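Local structure of 3-oxoacyl-(Acyl-carrier protein) synthase (Burkholderia xenovorans, 4EFI) at residues F40-V48 against P164-L172; L152-K160 against G299-P307. The protein probably catalyses the condensation of acyl groups with an acyl-carrier-protein-bound substrate, as a 3-oxoacyl synthase III-like member of the thiolase superfamily. All coordinates share one frame; numbering follows the deposited sequence. Where two conformers were deposited one is given.

Contact 1: F40-V48 against P164-L172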
loop_
_atom_site.group_PDB
_atom_site.type_symbol
_atom_site.label_atom_id
_atom_site.label_comp_id
_atom_site.label_asym_id
_atom_site.label_seq_id
_atom_site.Cartn_x
_atom_site.Cartn_y
_atom_site.Cartn_z
ATOM N N PHE A 40 23.480 4.316 14.970
ATOM C CA PHE A 40 23.341 5.729 14.674
ATOM C C PHE A 40 23.323 6.488 16.004
ATOM O O PHE A 40 22.948 5.937 17.037
ATOM C CB PHE A 40 22.074 5.985 13.849
ATOM C CG PHE A 40 21.965 5.115 12.620
ATOM C CD1 PHE A 40 22.807 5.317 11.537
ATOM C CD2 PHE A 40 21.027 4.097 12.552
ATOM C CE1 PHE A 40 22.713 4.504 10.407
ATOM C CE2 PHE A 40 20.930 3.291 11.426
ATOM C CZ PHE A 40 21.776 3.502 10.357
ATOM N N ASP A 41 23.740 7.741 15.980
ATOM C CA ASP A 41 23.760 8.546 17.198
ATOM C C ASP A 41 22.337 8.762 17.697
ATOM O O ASP A 41 21.436 8.982 16.902
ATOM C CB ASP A 41 24.416 9.899 16.928
ATOM N N ALA A 42 22.144 8.721 19.014
ATOM C CA ALA A 42 20.825 8.937 19.597
ATOM C C ALA A 42 20.209 10.272 19.164
ATOM O O ALA A 42 19.031 10.339 18.874
ATOM C CB ALA A 42 20.902 8.875 21.110
ATOM N N SER A 43 21.013 11.327 19.125
ATOM C CA SER A 43 20.513 12.645 18.732
ATOM C C SER A 43 20.020 12.641 17.293
ATOM O O SER A 43 18.948 13.167 16.983
ATOM C CB SER A 43 21.603 13.697 18.884
ATOM O OG SER A 43 22.167 13.648 20.178
ATOM N N ALA A 44 20.799 12.029 16.408
ATOM C CA ALA A 44 20.429 11.979 15.008
ATOM C C ALA A 44 19.168 11.132 14.831
ATOM O O ALA A 44 18.281 11.494 14.068
ATOM C CB ALA A 44 21.575 11.413 14.178
ATOM N N VAL A 45 19.085 10.021 15.549
ATOM C CA VAL A 45 17.901 9.183 15.474
ATOM C C VAL A 45 16.693 9.968 15.963
ATOM O O VAL A 45 15.622 9.903 15.368
ATOM C CB VAL A 45 18.045 7.914 16.332
ATOM C CG1 VAL A 45 16.713 7.185 16.431
ATOM C CG2 VAL A 45 19.119 7.002 15.762
ATOM N N ARG A 46 16.874 10.724 17.041
ATOM C CA ARG A 46 15.763 11.459 17.627
ATOM C C ARG A 46 15.203 12.488 16.652
ATOM O O ARG A 46 13.993 12.603 16.485
ATOM C CB ARG A 46 16.220 12.160 18.910
ATOM C CG ARG A 46 15.389 13.376 19.284
ATOM C CD ARG A 46 15.749 13.903 20.664
ATOM N NE ARG A 46 16.959 14.720 20.650
ATOM C CZ ARG A 46 18.082 14.402 21.288
ATOM N NH1 ARG A 46 18.161 13.276 21.988
ATOM N NH2 ARG A 46 19.130 15.208 21.222
ATOM N N ASP A 47 16.093 13.224 15.999
ATOM C CA ASP A 47 15.679 14.246 15.043
ATOM C C ASP A 47 14.991 13.665 13.803
ATOM O O ASP A 47 14.007 14.218 13.322
ATOM C CB ASP A 47 16.867 15.134 14.668
ATOM C CG ASP A 47 17.288 16.051 15.807
ATOM O OD1 ASP A 47 16.519 16.187 16.782
ATOM O OD2 ASP A 47 18.388 16.628 15.729
ATOM N N VAL A 48 15.510 12.550 13.296
ATOM C CA VAL A 48 14.921 11.889 12.132
ATOM C C VAL A 48 13.562 11.281 12.455
ATOM O O VAL A 48 12.623 11.435 11.689
ATOM C CB VAL A 48 15.842 10.790 11.590
ATOM C CG1 VAL A 48 15.122 10.003 10.519
ATOM C CG2 VAL A 48 17.121 11.401 11.042
ATOM N N PRO A 164 21.445 -1.719 6.261
ATOM C CA PRO A 164 21.418 -1.344 7.682
ATOM C C PRO A 164 22.344 -0.184 8.018
ATOM O O PRO A 164 22.232 0.359 9.123
ATOM C CB PRO A 164 21.895 -2.617 8.396
ATOM C CG PRO A 164 22.750 -3.309 7.386
ATOM C CD PRO A 164 22.065 -3.045 6.057
ATOM N N THR A 165 23.248 0.196 7.117
ATOM C CA THR A 165 24.105 1.361 7.376
ATOM C C THR A 165 23.481 2.663 6.875
ATOM O O THR A 165 24.025 3.737 7.112
ATOM C CB THR A 165 25.489 1.226 6.717
ATOM O OG1 THR A 165 25.353 1.351 5.297
ATOM C CG2 THR A 165 26.146 -0.108 7.072
ATOM N N ASP A 166 22.344 2.576 6.191
ATOM C CA ASP A 166 21.663 3.775 5.724
ATOM C C ASP A 166 20.576 4.210 6.712
ATOM O O ASP A 166 19.579 3.536 6.899
ATOM C CB ASP A 166 21.041 3.557 4.355
ATOM C CG ASP A 166 20.431 4.825 3.809
ATOM O OD1 ASP A 166 21.196 5.757 3.487
ATOM O OD2 ASP A 166 19.199 4.922 3.735
ATOM N N ARG A 167 20.756 5.372 7.315
ATOM C CA ARG A 167 19.872 5.815 8.389
ATOM C C ARG A 167 18.458 6.126 7.897
ATOM O O ARG A 167 17.460 5.727 8.511
ATOM C CB ARG A 167 20.480 7.050 9.043
ATOM C CG ARG A 167 19.778 7.493 10.308
ATOM C CD ARG A 167 20.451 8.749 10.833
ATOM N NE ARG A 167 20.180 9.883 9.957
ATOM C CZ ARG A 167 20.930 10.977 9.871
ATOM N NH1 ARG A 167 22.039 11.101 10.592
ATOM N NH2 ARG A 167 20.569 11.952 9.046
ATOM N N SER A 168 18.365 6.797 6.756
ATOM C CA SER A 168 17.084 7.293 6.269
ATOM C C SER A 168 16.113 6.156 5.996
ATOM O O SER A 168 14.942 6.227 6.373
ATOM C CB SER A 168 17.275 8.135 5.006
ATOM O OG SER A 168 18.080 9.271 5.277
ATOM N N THR A 169 16.597 5.101 5.351
ATOM C CA THR A 169 15.737 3.990 5.006
ATOM C C THR A 169 15.575 3.026 6.185
ATOM O O THR A 169 14.504 2.470 6.374
ATOM C CB THR A 169 16.212 3.240 3.722
ATOM O OG1 THR A 169 17.551 2.748 3.873
ATOM C CG2 THR A 169 16.142 4.161 2.511
ATOM N N SER A 170 16.637 2.852 6.976
ATOM C CA SER A 170 16.591 1.915 8.104
ATOM C C SER A 170 15.534 2.271 9.126
ATOM O O SER A 170 14.881 1.391 9.690
ATOM C CB SER A 170 17.943 1.854 8.807
ATOM O OG SER A 170 18.860 1.088 8.061
ATOM N N LEU A 171 15.360 3.558 9.401
ATOM C CA LEU A 171 14.417 3.988 10.419
ATOM C C LEU A 171 12.985 4.102 9.900
ATOM O O LEU A 171 12.046 4.239 10.683
ATOM C CB LEU A 171 14.855 5.361 10.949
ATOM C CG LEU A 171 16.109 5.438 11.822
ATOM C CD1 LEU A 171 16.481 6.888 12.057
ATOM C CD2 LEU A 171 15.911 4.754 13.155
ATOM N N LEU A 172 12.809 4.055 8.587
ATOM C CA LEU A 172 11.543 4.387 7.965
ATOM C C LEU A 172 10.580 3.228 7.743
ATOM O O LEU A 172 9.391 3.342 7.995
ATOM C CB LEU A 172 11.824 5.058 6.621
ATOM C CG LEU A 172 10.592 5.471 5.823
ATOM C CD1 LEU A 172 9.728 6.449 6.568
ATOM C CD2 LEU A 172 11.049 6.070 4.498
#

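Contact 2: L152-K160 against G299-P307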
loop_
_atom_site.group_PDB
_atom_site.type_symbol
_atom_site.label_atom_id
_atom_site.label_comp_id
_atom_site.label_asym_id
_atom_site.label_seq_id
_atom_site.Cartn_x
_atom_site.Cartn_y
_atom_site.Cartn_z
ATOM N N LEU A 152 -7.590 -9.337 -3.184
ATOM C CA LEU A 152 -6.424 -8.521 -3.431
ATOM C C LEU A 152 -5.453 -8.715 -2.295
ATOM O O LEU A 152 -5.709 -8.285 -1.163
ATOM C CB LEU A 152 -6.782 -7.036 -3.541
ATOM C CG LEU A 152 -7.906 -6.656 -4.490
ATOM C CD1 LEU A 152 -8.202 -5.176 -4.330
ATOM C CD2 LEU A 152 -7.567 -7.009 -5.918
ATOM N N ALA A 153 -4.344 -9.374 -2.601
ATOM C CA ALA A 153 -3.286 -9.642 -1.637
ATOM C C ALA A 153 -2.219 -8.587 -1.860
ATOM O O ALA A 153 -1.505 -8.612 -2.867
ATOM C CB ALA A 153 -2.725 -11.037 -1.877
ATOM N N VAL A 154 -2.137 -7.592 -0.974
ATOM C CA VAL A 154 -1.290 -6.431 -1.173
ATOM C C VAL A 154 -0.362 -6.352 0.039
ATOM O O VAL A 154 -0.821 -6.185 1.179
ATOM C CB VAL A 154 -2.109 -5.146 -1.346
ATOM C CG1 VAL A 154 -1.166 -3.943 -1.564
ATOM C CG2 VAL A 154 -3.097 -5.321 -2.496
ATOM N N GLY A 155 0.937 -6.535 -0.182
ATOM C CA GLY A 155 1.842 -6.642 0.954
ATOM C C GLY A 155 3.287 -6.519 0.545
ATOM O O GLY A 155 3.641 -6.631 -0.630
ATOM N N ASP A 156 4.146 -6.304 1.532
ATOM C CA ASP A 156 5.570 -6.154 1.259
ATOM C C ASP A 156 6.353 -6.427 2.526
ATOM O O ASP A 156 5.843 -6.225 3.648
ATOM C CB ASP A 156 5.899 -4.726 0.797
ATOM C CG ASP A 156 6.279 -4.631 -0.669
ATOM O OD1 ASP A 156 6.752 -5.603 -1.288
ATOM O OD2 ASP A 156 6.101 -3.524 -1.209
ATOM N N THR A 157 7.598 -6.845 2.355
ATOM C CA THR A 157 8.556 -6.873 3.461
ATOM C C THR A 157 9.776 -6.052 3.020
ATOM O O THR A 157 10.853 -6.579 2.771
ATOM C CB THR A 157 8.985 -8.292 3.874
ATOM O OG1 THR A 157 9.603 -8.950 2.770
ATOM C CG2 THR A 157 7.794 -9.123 4.326
ATOM N N ILE A 158 9.607 -4.737 2.917
ATOM C CA ILE A 158 10.692 -3.880 2.452
ATOM C C ILE A 158 11.874 -3.926 3.407
ATOM O O ILE A 158 13.007 -3.619 3.015
ATOM C CB ILE A 158 10.250 -2.408 2.258
ATOM C CG1 ILE A 158 9.203 -2.327 1.154
ATOM C CG2 ILE A 158 11.445 -1.475 1.983
ATOM C CD1 ILE A 158 9.637 -2.878 -0.183
ATOM N N SER A 159 11.661 -4.317 4.659
ATOM C CA SER A 159 12.788 -4.425 5.586
ATOM C C SER A 159 13.904 -5.321 5.022
ATOM O O SER A 159 15.084 -5.104 5.335
ATOM C CB SER A 159 12.338 -4.957 6.951
ATOM O OG SER A 159 11.988 -6.304 6.831
ATOM N N LYS A 160 13.553 -6.268 4.157
ATOM C CA LYS A 160 14.514 -7.219 3.622
ATOM C C LYS A 160 15.420 -6.614 2.536
ATOM O O LYS A 160 16.354 -7.261 2.070
ATOM C CB LYS A 160 13.770 -8.428 3.052
ATOM C CG LYS A 160 13.025 -9.290 4.068
ATOM C CD LYS A 160 12.426 -10.517 3.360
ATOM C CE LYS A 160 11.303 -11.169 4.131
ATOM N NZ LYS A 160 11.826 -12.004 5.236
ATOM N N GLY A 299 5.591 2.180 10.921
ATOM C CA GLY A 299 6.465 2.711 9.892
ATOM C C GLY A 299 5.753 2.785 8.558
ATOM O O GLY A 299 4.534 2.625 8.461
ATOM N N ASN A 300 6.530 3.041 7.515
ATOM C CA ASN A 300 6.060 3.049 6.134
ATOM C C ASN A 300 6.048 1.601 5.656
ATOM O O ASN A 300 7.099 0.972 5.603
ATOM C CB ASN A 300 7.043 3.911 5.335
ATOM C CG ASN A 300 6.818 3.912 3.848
ATOM O OD1 ASN A 300 6.257 2.983 3.261
ATOM N ND2 ASN A 300 7.318 4.969 3.206
ATOM N N THR A 301 4.867 1.071 5.330
ATOM C CA THR A 301 4.723 -0.334 4.929
ATOM C C THR A 301 4.461 -0.472 3.444
ATOM O O THR A 301 3.889 -1.458 2.984
ATOM C CB THR A 301 3.619 -1.050 5.724
ATOM O OG1 THR A 301 2.364 -0.373 5.557
ATOM C CG2 THR A 301 3.999 -1.128 7.209
ATOM N N SER A 302 4.942 0.501 2.681
ATOM C CA SER A 302 4.942 0.378 1.216
ATOM C C SER A 302 3.539 0.069 0.714
ATOM O O SER A 302 2.599 0.800 1.008
ATOM C CB SER A 302 5.898 -0.744 0.812
ATOM O OG SER A 302 6.014 -0.827 -0.613
ATOM N N CYS A 303 3.340 -0.815 -0.248
ATOM C CA CYS A 303 2.005 -1.001 -0.822
ATOM C C CYS A 303 0.916 -1.373 0.191
ATOM O O CYS A 303 -0.258 -1.173 -0.085
ATOM C CB CYS A 303 2.007 -2.047 -1.945
ATOM S SG CYS A 303 2.587 -3.665 -1.445
ATOM N N ALA A 304 1.305 -1.922 1.340
ATOM C CA ALA A 304 0.329 -2.264 2.377
ATOM C C ALA A 304 -0.197 -1.065 3.154
ATOM O O ALA A 304 -1.125 -1.220 3.959
ATOM C CB ALA A 304 0.916 -3.251 3.345
ATOM N N SER A 305 0.376 0.114 2.945
ATOM C CA SER A 305 0.151 1.194 3.887
ATOM C C SER A 305 -1.317 1.638 3.944
ATOM O O SER A 305 -1.832 1.899 5.025
ATOM C CB SER A 305 1.080 2.363 3.583
ATOM O OG SER A 305 0.697 2.979 2.370
ATOM N N ILE A 306 -1.995 1.752 2.808
ATOM C CA ILE A 306 -3.390 2.181 2.834
ATOM C C ILE A 306 -4.338 1.142 3.455
ATOM O O ILE A 306 -5.117 1.464 4.340
ATOM C CB ILE A 306 -3.860 2.665 1.437
ATOM C CG1 ILE A 306 -3.121 3.954 1.064
ATOM C CG2 ILE A 306 -5.368 2.863 1.440
ATOM C CD1 ILE A 306 -3.333 4.412 -0.371
ATOM N N PRO A 307 -4.289 -0.127 3.009
ATOM C CA PRO A 307 -5.179 -1.092 3.671
ATOM C C PRO A 307 -4.862 -1.268 5.168
ATOM O O PRO A 307 -5.773 -1.460 5.974
ATOM C CB PRO A 307 -4.980 -2.392 2.870
ATOM C CG PRO A 307 -3.706 -2.207 2.114
ATOM C CD PRO A 307 -3.629 -0.710 1.839
#

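Contact 1: F40-V48 against P164-L172
Phe40 lays one face of its ring over the start of the Arg167 side chain, a CH-pi contact in which Arg167 CB stands 3.9 Å from the ring centroid and 22° off the ring normal. The contact belongs to a thiolase-fold chain of the KAS III type, and it packs the first two turns of helix 42-52, with the residues leading into it, on the short helix 167-170 that follows strand 149-156. Well away from the centre of the chain, it is made by van der Waals and CH-pi contacts, with no hydrogen bond between the segments.

The far end of the ring reaches the turn before the short helix, where Phe40 CZ lies 3.4 Å from Pro164 O and Thr165 O sits at the ring edge. Arg167 leaves its helix extended, then bends at chi3 (70°), which carries the guanidinium along the flank of helix 42-52. There NH1 of Arg167 comes 3.6 Å from Ala44 CB, and Val48 CG2 meets NE. Phe40 thus meets only the aliphatic start of Arg167; the guanidinium, its plane turned 71° from the ring, lies further on.

One turn further along, Leu171 turns one methyl to each valine: Leu171 CD1 is 3.7 Å from Val48 CG1, while CD2 faces Val45 CG1 at 4.2 Å. Leu171 O also accepts a bond from Arg57.

The short helix is held at its start by Asp166, the N-cap. Asp166 OD2 takes both Thr169 N and, on its anti lone pair, Thr169 OG1 at 2.7 Å.

Contact 2: L152-K160 against G299-P307
Strand 149-156 runs past the turn that leads into helix 305-313, and the backbones come closest where Gly155 CA lies 4.8 Å from Ala304 CA. Ser302, with positive phi (54°), and Cys303 take the corners of a turn close to type II', closed by Ala304 N to Thr301 O. Just upstream, Asn300 OD1 accepts Ser302 N at 2.9 Å, forming an Asx turn. This Gly-Asn-Thr-Ser segment, with Asn300 against His270 and its ND2 bonded to Ala272 O, is consistent with the His and Asn side of a KAS III active site.

In one of its two conformers, with chi1 at 58°, Cys303 brings SG 3.3 Å from Gly155 O. Its CB packs on Val154 CG1 at 3.7 Å. Beside it, Ser302 OG donates to Asp156 OD2 at 2.8 Å, arriving on the anti side and 17° out of the carboxylate plane; Ile158 CG1 rests against Ser302 CB.

The other carboxylate oxygen, Asp156 OD1, is bonded by Ser95, Gln96 N and Thr97. With both oxygens of this buried group supplied with hydrogen bonds, the side chain is fixed in rotation, and its negative charge is probably stabilised by this set of polar partners.

Overall arrangement
The centre of contact 1 is about 23 Å, and that of contact 2 about 5 Å, from the centre of the chain; the two centres are about 21 Å apart. They are nevertheless directly joined: Leu172 O and Asn300 N are 2.9 Å apart, a probable hydrogen bond. Asn300 also touches His270, so through it contact 1 borders the probable active-site side. The segments alternate along the sequence, and strand 149-156 leads from buried contact 2 out to contact 1. Contact 2 brings together the KAS III and C-terminal KAS III regions of the chain, and an unknown ligand, probably from the crystallisation liquor, is hydrogen-bonded to Ser302 OG there.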